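Local atomic coordinates of transcriptional regulator (Corynebacterium diphtheriae, PDB entry 3LMM), a protein that is of unknown function but probably acts as a DNA-binding transcriptional regulator. Residues S345-S350 with R452-S456; I445-V450 with A461-L465. All blocks are in the same frame, centred on the assembly; numbering follows the deposited sequence.

Contact 1: S345-S350 with R452-S456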
ATOM      1  N   SER A 345      -3.381  -8.362 -14.876  1.00 67.00           N
ATOM      2  CA  SER A 345      -1.976  -8.020 -15.033  1.00 64.84           C
ATOM      3  C   SER A 345      -1.778  -6.508 -15.117  1.00 65.17           C
ATOM      4  O   SER A 345      -0.702  -5.993 -14.800  1.00 59.59           O
ATOM      5  CB  SER A 345      -1.427  -8.703 -16.289  1.00 69.82           C
ATOM      6  OG  SER A 345      -0.011  -8.605 -16.374  1.00 71.51           O
ATOM      7  N   GLU A 346      -2.823  -5.797 -15.534  1.00 68.67           N
ATOM      8  CA  GLU A 346      -2.769  -4.338 -15.661  1.00 71.99           C
ATOM      9  C   GLU A 346      -3.668  -3.658 -14.641  1.00 67.12           C
ATOM     10  O   GLU A 346      -4.211  -2.584 -14.890  1.00 65.13           O
ATOM     11  CB  GLU A 346      -3.201  -3.921 -17.062  1.00 71.49           C
ATOM     12  CG  GLU A 346      -2.323  -4.481 -18.150  1.00 86.36           C
ATOM     13  CD  GLU A 346      -3.123  -4.882 -19.360  1.00100.20           C
ATOM     14  OE1 GLU A 346      -3.839  -4.018 -19.912  1.00108.84           O
ATOM     15  OE2 GLU A 346      -3.034  -6.064 -19.760  1.00108.00           O
ATOM     16  N   ASN A 347      -3.812  -4.287 -13.485  1.00 65.77           N
ATOM     17  CA  ASN A 347      -4.653  -3.735 -12.447  1.00 61.27           C
ATOM     18  C   ASN A 347      -4.115  -4.137 -11.088  1.00 57.45           C
ATOM     19  O   ASN A 347      -4.857  -4.206 -10.113  1.00 60.67           O
ATOM     20  CB  ASN A 347      -6.075  -4.249 -12.613  1.00 69.04           C
ATOM     21  CG  ASN A 347      -7.082  -3.345 -11.962  1.00 87.59           C
ATOM     22  OD1 ASN A 347      -7.053  -3.144 -10.747  1.00 98.39           O
ATOM     23  ND2 ASN A 347      -7.981  -2.780 -12.765  1.00 97.18           N
ATOM     24  N   VAL A 348      -2.815  -4.391 -11.031  1.00 48.94           N
ATOM     25  CA  VAL A 348      -2.175  -4.808  -9.796  1.00 49.06           C
ATOM     26  C   VAL A 348      -1.566  -3.663  -8.990  1.00 56.45           C
ATOM     27  O   VAL A 348      -1.798  -3.562  -7.780  1.00 58.08           O
ATOM     28  CB  VAL A 348      -1.089  -5.858 -10.086  1.00 45.54           C
ATOM     29  CG1 VAL A 348      -1.735  -7.184 -10.446  1.00 28.68           C
ATOM     30  CG2 VAL A 348      -0.207  -5.382 -11.227  1.00 47.63           C
ATOM     31  N   LEU A 349      -0.786  -2.804  -9.646  1.00 62.57           N
ATOM     32  CA  LEU A 349      -0.151  -1.665  -8.969  1.00 69.67           C
ATOM     33  C   LEU A 349      -1.147  -0.759  -8.255  1.00 73.42           C
ATOM     34  O   LEU A 349      -0.756   0.131  -7.495  1.00 78.21           O
ATOM     35  CB  LEU A 349       0.647  -0.808  -9.960  1.00 68.33           C
ATOM     36  CG  LEU A 349       2.069  -1.245 -10.287  1.00 67.56           C
ATOM     37  CD1 LEU A 349       2.006  -2.590 -10.974  1.00 71.79           C
ATOM     38  CD2 LEU A 349       2.762  -0.205 -11.170  1.00 61.10           C
ATOM     39  N   SER A 350      -2.432  -0.992  -8.505  1.00 72.88           N
ATOM     40  CA  SER A 350      -3.493  -0.196  -7.909  1.00 66.45           C
ATOM     41  C   SER A 350      -4.266  -0.990  -6.867  1.00 59.76           C
ATOM     42  O   SER A 350      -4.901  -0.419  -5.987  1.00 54.99           O
ATOM     43  CB  SER A 350      -4.448   0.291  -9.001  1.00 71.96           C
ATOM     44  OG  SER A 350      -5.025  -0.808  -9.692  1.00 83.20           O
ATOM     45  N   ARG A 452      -2.608   5.077 -17.567  1.00 29.88           N
ATOM     46  CA  ARG A 452      -2.499   3.654 -17.796  1.00 34.18           C
ATOM     47  C   ARG A 452      -1.179   3.160 -17.217  1.00 37.63           C
ATOM     48  O   ARG A 452      -1.045   1.989 -16.855  1.00 34.36           O
ATOM     49  CB  ARG A 452      -2.584   3.362 -19.296  1.00 44.97           C
ATOM     50  CG  ARG A 452      -2.396   1.900 -19.664  1.00 63.77           C
ATOM     51  CD  ARG A 452      -3.031   1.528 -21.019  1.00 75.86           C
ATOM     52  NE  ARG A 452      -2.527   2.301 -22.159  1.00 79.19           N
ATOM     53  CZ  ARG A 452      -3.003   3.485 -22.547  1.00 78.39           C
ATOM     54  NH1 ARG A 452      -2.471   4.104 -23.600  1.00 59.93           N
ATOM     55  NH2 ARG A 452      -4.018   4.047 -21.894  1.00 66.23           N
ATOM     56  N   GLY A 453      -0.209   4.066 -17.108  1.00 34.33           N
ATOM     57  CA  GLY A 453       1.088   3.706 -16.558  1.00 30.69           C
ATOM     58  C   GLY A 453       1.050   3.455 -15.063  1.00 23.80           C
ATOM     59  O   GLY A 453       1.544   2.442 -14.585  1.00 25.31           O
ATOM     60  N   LEU A 454       0.466   4.393 -14.326  1.00 24.92           N
ATOM     61  CA  LEU A 454       0.335   4.295 -12.876  1.00 26.07           C
ATOM     62  C   LEU A 454      -0.778   3.333 -12.537  1.00 24.78           C
ATOM     63  O   LEU A 454      -0.980   2.992 -11.373  1.00 25.05           O
ATOM     64  CB  LEU A 454      -0.030   5.648 -12.284  1.00 24.04           C
ATOM     65  CG  LEU A 454       0.917   6.793 -12.621  1.00 29.21           C
ATOM     66  CD1 LEU A 454       0.240   8.113 -12.282  1.00 19.98           C
ATOM     67  CD2 LEU A 454       2.235   6.615 -11.874  1.00 16.69           C
ATOM     68  N   GLN A 455      -1.514   2.923 -13.563  1.00 25.28           N
ATOM     69  CA  GLN A 455      -2.636   2.014 -13.393  1.00 32.06           C
ATOM     70  C   GLN A 455      -3.656   2.662 -12.460  1.00 35.29           C
ATOM     71  O   GLN A 455      -4.281   1.985 -11.642  1.00 37.87           O
ATOM     72  CB  GLN A 455      -2.158   0.673 -12.821  1.00 31.78           C
ATOM     73  CG  GLN A 455      -1.735  -0.332 -13.896  1.00 42.90           C
ATOM     74  CD  GLN A 455      -1.025  -1.562 -13.338  1.00 42.91           C
ATOM     75  OE1 GLN A 455      -1.517  -2.231 -12.429  1.00 42.36           O
ATOM     76  NE2 GLN A 455       0.132  -1.873 -13.902  1.00 46.99           N
ATOM     77  N   SER A 456      -3.828   3.974 -12.601  1.00 30.87           N
ATOM     78  CA  SER A 456      -4.765   4.706 -11.770  1.00 32.10           C
ATOM     79  C   SER A 456      -5.669   5.622 -12.581  1.00 35.44           C
ATOM     80  O   SER A 456      -5.474   5.789 -13.782  1.00 32.61           O
ATOM     81  CB  SER A 456      -4.006   5.523 -10.724  1.00 43.32           C
ATOM     82  OG  SER A 456      -4.881   6.018  -9.704  1.00 55.55           O
TER
HETATM   83  O   HOH W   1      -2.743  -0.829 -17.286  1.00 35.79           O
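Q455 reaches from the end of helix 447-454 into the loop 345-350 and provides most of its own segment's share of the contact. Its carboxamide oxygen OE1 meets two successive backbone amides: L349 N donates to OE1 at 2.9 Å, whereas V348 N, at the same distance, is bent to 118° and makes a weak bond. L349 N sits above the carbonyl plane, 40° out of it, and not on a lone pair. The L349 side chain crosses that of Q455 at about a right angle, with CD1 3.5 Å from NE2, and V348 CG2 approaches the same OE1 obliquely. Beyond CG the glutamine is extended, which carries the amide across to the loop while its CG passes beside E346 O. S350 packs CB and OG against the backbone O of Q455. Behind this packed part, L349 and L454 both lean on Y430 of helix 430-441, and V348 rests on F339 and I343. The E346 and R452 side is loose by contrast: both residues are exposed, E346 OE1 stays 6.8 Å from R452 NE, and a water donates weakly to E346 O and R452 O. Q455 is the first residue to leave the helix, with positive phi, and begins the link to helix 458-469. That link is consistent with the turn of a helix-turn-helix unit (helices 430-441, 447-454 and 458-469, followed by a strand pair, as in winged-helix domains), here docked on a loop of the region related to the RecG C-terminal family.

Contact 2: I445-V450 with A461-L465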
ATOM      1  N   ILE A 445       4.161  12.265 -24.077  1.00 28.81           N
ATOM      2  CA  ILE A 445       3.325  11.598 -23.102  1.00 30.52           C
ATOM      3  C   ILE A 445       2.008  12.367 -22.904  1.00 35.04           C
ATOM      4  O   ILE A 445       1.992  13.599 -22.869  1.00 39.16           O
ATOM      5  CB  ILE A 445       4.131  11.417 -21.771  1.00 30.46           C
ATOM      6  CG1 ILE A 445       3.676  10.144 -21.084  1.00 42.61           C
ATOM      7  CG2 ILE A 445       3.969  12.593 -20.843  1.00 27.80           C
ATOM      8  CD1 ILE A 445       3.987   8.907 -21.906  1.00 54.51           C
ATOM      9  N   THR A 446       0.900  11.636 -22.834  1.00 30.45           N
ATOM     10  CA  THR A 446      -0.403  12.253 -22.637  1.00 36.60           C
ATOM     11  C   THR A 446      -0.963  11.821 -21.298  1.00 40.28           C
ATOM     12  O   THR A 446      -0.587  10.776 -20.776  1.00 46.01           O
ATOM     13  CB  THR A 446      -1.418  11.856 -23.737  1.00 40.77           C
ATOM     14  OG1 THR A 446      -2.744  11.870 -23.189  1.00 55.07           O
ATOM     15  CG2 THR A 446      -1.128  10.478 -24.274  1.00 44.03           C
ATOM     16  N   ILE A 447      -1.859  12.629 -20.743  1.00 41.45           N
ATOM     17  CA  ILE A 447      -2.454  12.319 -19.449  1.00 43.93           C
ATOM     18  C   ILE A 447      -3.046  10.911 -19.398  1.00 43.22           C
ATOM     19  O   ILE A 447      -3.081  10.292 -18.341  1.00 41.76           O
ATOM     20  CB  ILE A 447      -3.536  13.339 -19.101  1.00 40.92           C
ATOM     21  CG1 ILE A 447      -3.931  13.194 -17.646  1.00 32.15           C
ATOM     22  CG2 ILE A 447      -4.736  13.139 -19.999  1.00 52.31           C
ATOM     23  CD1 ILE A 447      -4.415  14.488 -17.047  1.00 39.84           C
ATOM     24  N   ASP A 448      -3.501  10.405 -20.539  1.00 46.15           N
ATOM     25  CA  ASP A 448      -4.062   9.063 -20.585  1.00 42.55           C
ATOM     26  C   ASP A 448      -2.966   8.018 -20.428  1.00 42.98           C
ATOM     27  O   ASP A 448      -3.152   7.026 -19.729  1.00 47.38           O
ATOM     28  CB  ASP A 448      -4.792   8.823 -21.906  1.00 54.09           C
ATOM     29  CG  ASP A 448      -6.240   9.282 -21.872  1.00 65.44           C
ATOM     30  OD1 ASP A 448      -6.962   9.050 -22.871  1.00 58.35           O
ATOM     31  OD2 ASP A 448      -6.663   9.873 -20.852  1.00 77.57           O
ATOM     32  N   VAL A 449      -1.834   8.240 -21.090  1.00 35.80           N
ATOM     33  CA  VAL A 449      -0.712   7.306 -21.032  1.00 32.05           C
ATOM     34  C   VAL A 449      -0.090   7.234 -19.659  1.00 34.96           C
ATOM     35  O   VAL A 449       0.333   6.170 -19.199  1.00 35.27           O
ATOM     36  CB  VAL A 449       0.396   7.702 -21.992  1.00 31.57           C
ATOM     37  CG1 VAL A 449       1.561   6.734 -21.857  1.00 31.74           C
ATOM     38  CG2 VAL A 449      -0.135   7.707 -23.393  1.00 35.76           C
ATOM     39  N   VAL A 450      -0.005   8.393 -19.024  1.00 35.11           N
ATOM     40  CA  VAL A 450       0.552   8.490 -17.694  1.00 32.94           C
ATOM     41  C   VAL A 450      -0.359   7.702 -16.763  1.00 34.72           C
ATOM     42  O   VAL A 450       0.108   7.034 -15.847  1.00 25.84           O
ATOM     43  CB  VAL A 450       0.596   9.947 -17.241  1.00 33.47           C
ATOM     44  CG1 VAL A 450       1.050  10.018 -15.804  1.00 33.44           C
ATOM     45  CG2 VAL A 450       1.523  10.739 -18.152  1.00 33.14           C
ATOM     46  N   ALA A 461      -3.068  10.726 -12.608  1.00 30.49           N
ATOM     47  CA  ALA A 461      -2.297  11.088 -13.784  1.00 24.91           C
ATOM     48  C   ALA A 461      -1.983  12.572 -13.778  1.00 27.20           C
ATOM     49  O   ALA A 461      -0.824  12.984 -13.930  1.00 19.86           O
ATOM     50  CB  ALA A 461      -3.067  10.723 -15.033  1.00 21.29           C
ATOM     51  N   ARG A 462      -3.022  13.381 -13.603  1.00 25.69           N
ATOM     52  CA  ARG A 462      -2.866  14.832 -13.574  1.00 33.79           C
ATOM     53  C   ARG A 462      -1.860  15.193 -12.475  1.00 32.15           C
ATOM     54  O   ARG A 462      -0.952  15.997 -12.689  1.00 22.33           O
ATOM     55  CB  ARG A 462      -4.219  15.491 -13.290  1.00 38.56           C
ATOM     56  CG  ARG A 462      -4.507  16.714 -14.154  1.00 62.10           C
ATOM     57  CD  ARG A 462      -5.806  17.395 -13.733  1.00 73.81           C
ATOM     58  NE  ARG A 462      -6.917  16.448 -13.615  1.00 84.48           N
ATOM     59  CZ  ARG A 462      -7.506  15.833 -14.640  1.00 83.68           C
ATOM     60  NH1 ARG A 462      -7.097  16.061 -15.882  1.00 81.92           N
ATOM     61  NH2 ARG A 462      -8.506  14.983 -14.421  1.00 68.87           N
ATOM     62  N   ASN A 463      -2.037  14.576 -11.308  1.00 30.24           N
ATOM     63  CA  ASN A 463      -1.177  14.786 -10.151  1.00 23.56           C
ATOM     64  C   ASN A 463       0.284  14.487 -10.469  1.00 25.74           C
ATOM     65  O   ASN A 463       1.166  15.316 -10.232  1.00 25.58           O
ATOM     66  CB  ASN A 463      -1.634  13.897  -8.990  1.00 28.41           C
ATOM     67  CG  ASN A 463      -0.791  14.088  -7.743  1.00 33.46           C
ATOM     68  OD1 ASN A 463      -0.829  15.144  -7.123  1.00 41.06           O
ATOM     69  ND2 ASN A 463      -0.021  13.066  -7.371  1.00 34.10           N
ATOM     70  N   ALA A 464       0.548  13.293 -10.988  1.00 23.70           N
ATOM     71  CA  ALA A 464       1.915  12.917 -11.327  1.00 23.55           C
ATOM     72  C   ALA A 464       2.476  13.945 -12.311  1.00 28.84           C
ATOM     73  O   ALA A 464       3.517  14.550 -12.047  1.00 16.76           O
ATOM     74  CB  ALA A 464       1.940  11.530 -11.944  1.00 14.40           C
ATOM     75  N   LEU A 465       1.777  14.155 -13.431  1.00 29.58           N
ATOM     76  CA  LEU A 465       2.231  15.120 -14.430  1.00 24.58           C
ATOM     77  C   LEU A 465       2.601  16.458 -13.802  1.00 28.73           C
ATOM     78  O   LEU A 465       3.705  16.962 -14.022  1.00 27.59           O
ATOM     79  CB  LEU A 465       1.162  15.316 -15.506  1.00 12.90           C
ATOM     80  CG  LEU A 465       1.185  14.247 -16.600  1.00 17.86           C
ATOM     81  CD1 LEU A 465      -0.097  14.295 -17.405  1.00 24.33           C
ATOM     82  CD2 LEU A 465       2.380  14.465 -17.499  1.00 12.30           C
TER
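I447, V450 and I445 close round L465, whose two methyl branches fork between them. L465 CD1 lies 3.7 Å from I447 CA, while CD2 sits 3.9 Å from V450 CG2 and also meets I445 CG2. One turn earlier, A461 CB presses on the backbone of I447, with I447 CG1 alongside it at 3.7 Å. V450 divides its methyls: CG1, anti to the backbone N (chi1 174°), faces A461 and A464, and CG2 faces L465. The small alanines allow a near approach of the backbones, the CA atoms of V450 and A461 being 5.5 Å apart. At the margin, I447 lays CD1 against the R462 chain, 3.7 Å from CG and beside NH1, while NH2 of this arginine forms a salt bridge with E459. A second shell sets these groups in place. T446 caps helix 447-454, its OG1 accepting from D448 N at 3.1 Å along a nearly straight bond (162°), which fixes the first turn that carries I447 and V450. I445, just ahead, is tied by backbone hydrogen bonds to W486 of strand 485-488, and its side chain and that of L465 both rest on this tryptophan; L438 and L439 of helix 430-441 back I445 as well. No hydrogen bond spans the two segments: the helix pair is joined by burial of aliphatic surface, and the charged R462 at its edge lends carbon to the packing.

Overall arrangement
From the N terminus the chain first passes 345-350, in the loop between strand 330-336 and helix 357-365, and returns to it about a hundred residues later through 452-456: contact 1 closes this long loop. Within it lies 445-450, whose partner 461-465 follows after ten residues, so contact 2 closes a short loop and the two cross rather than nest. Helix 447-454 serves both. Its start packs on helix 458-469 and the residue just past its end reaches the loop 345-350, with L454 CD1 3.8 Å from A464 CB joining the contacts, whose centres are about 13 Å apart. Together they couple what is probably a helix-turn-helix core to the RecG-related region.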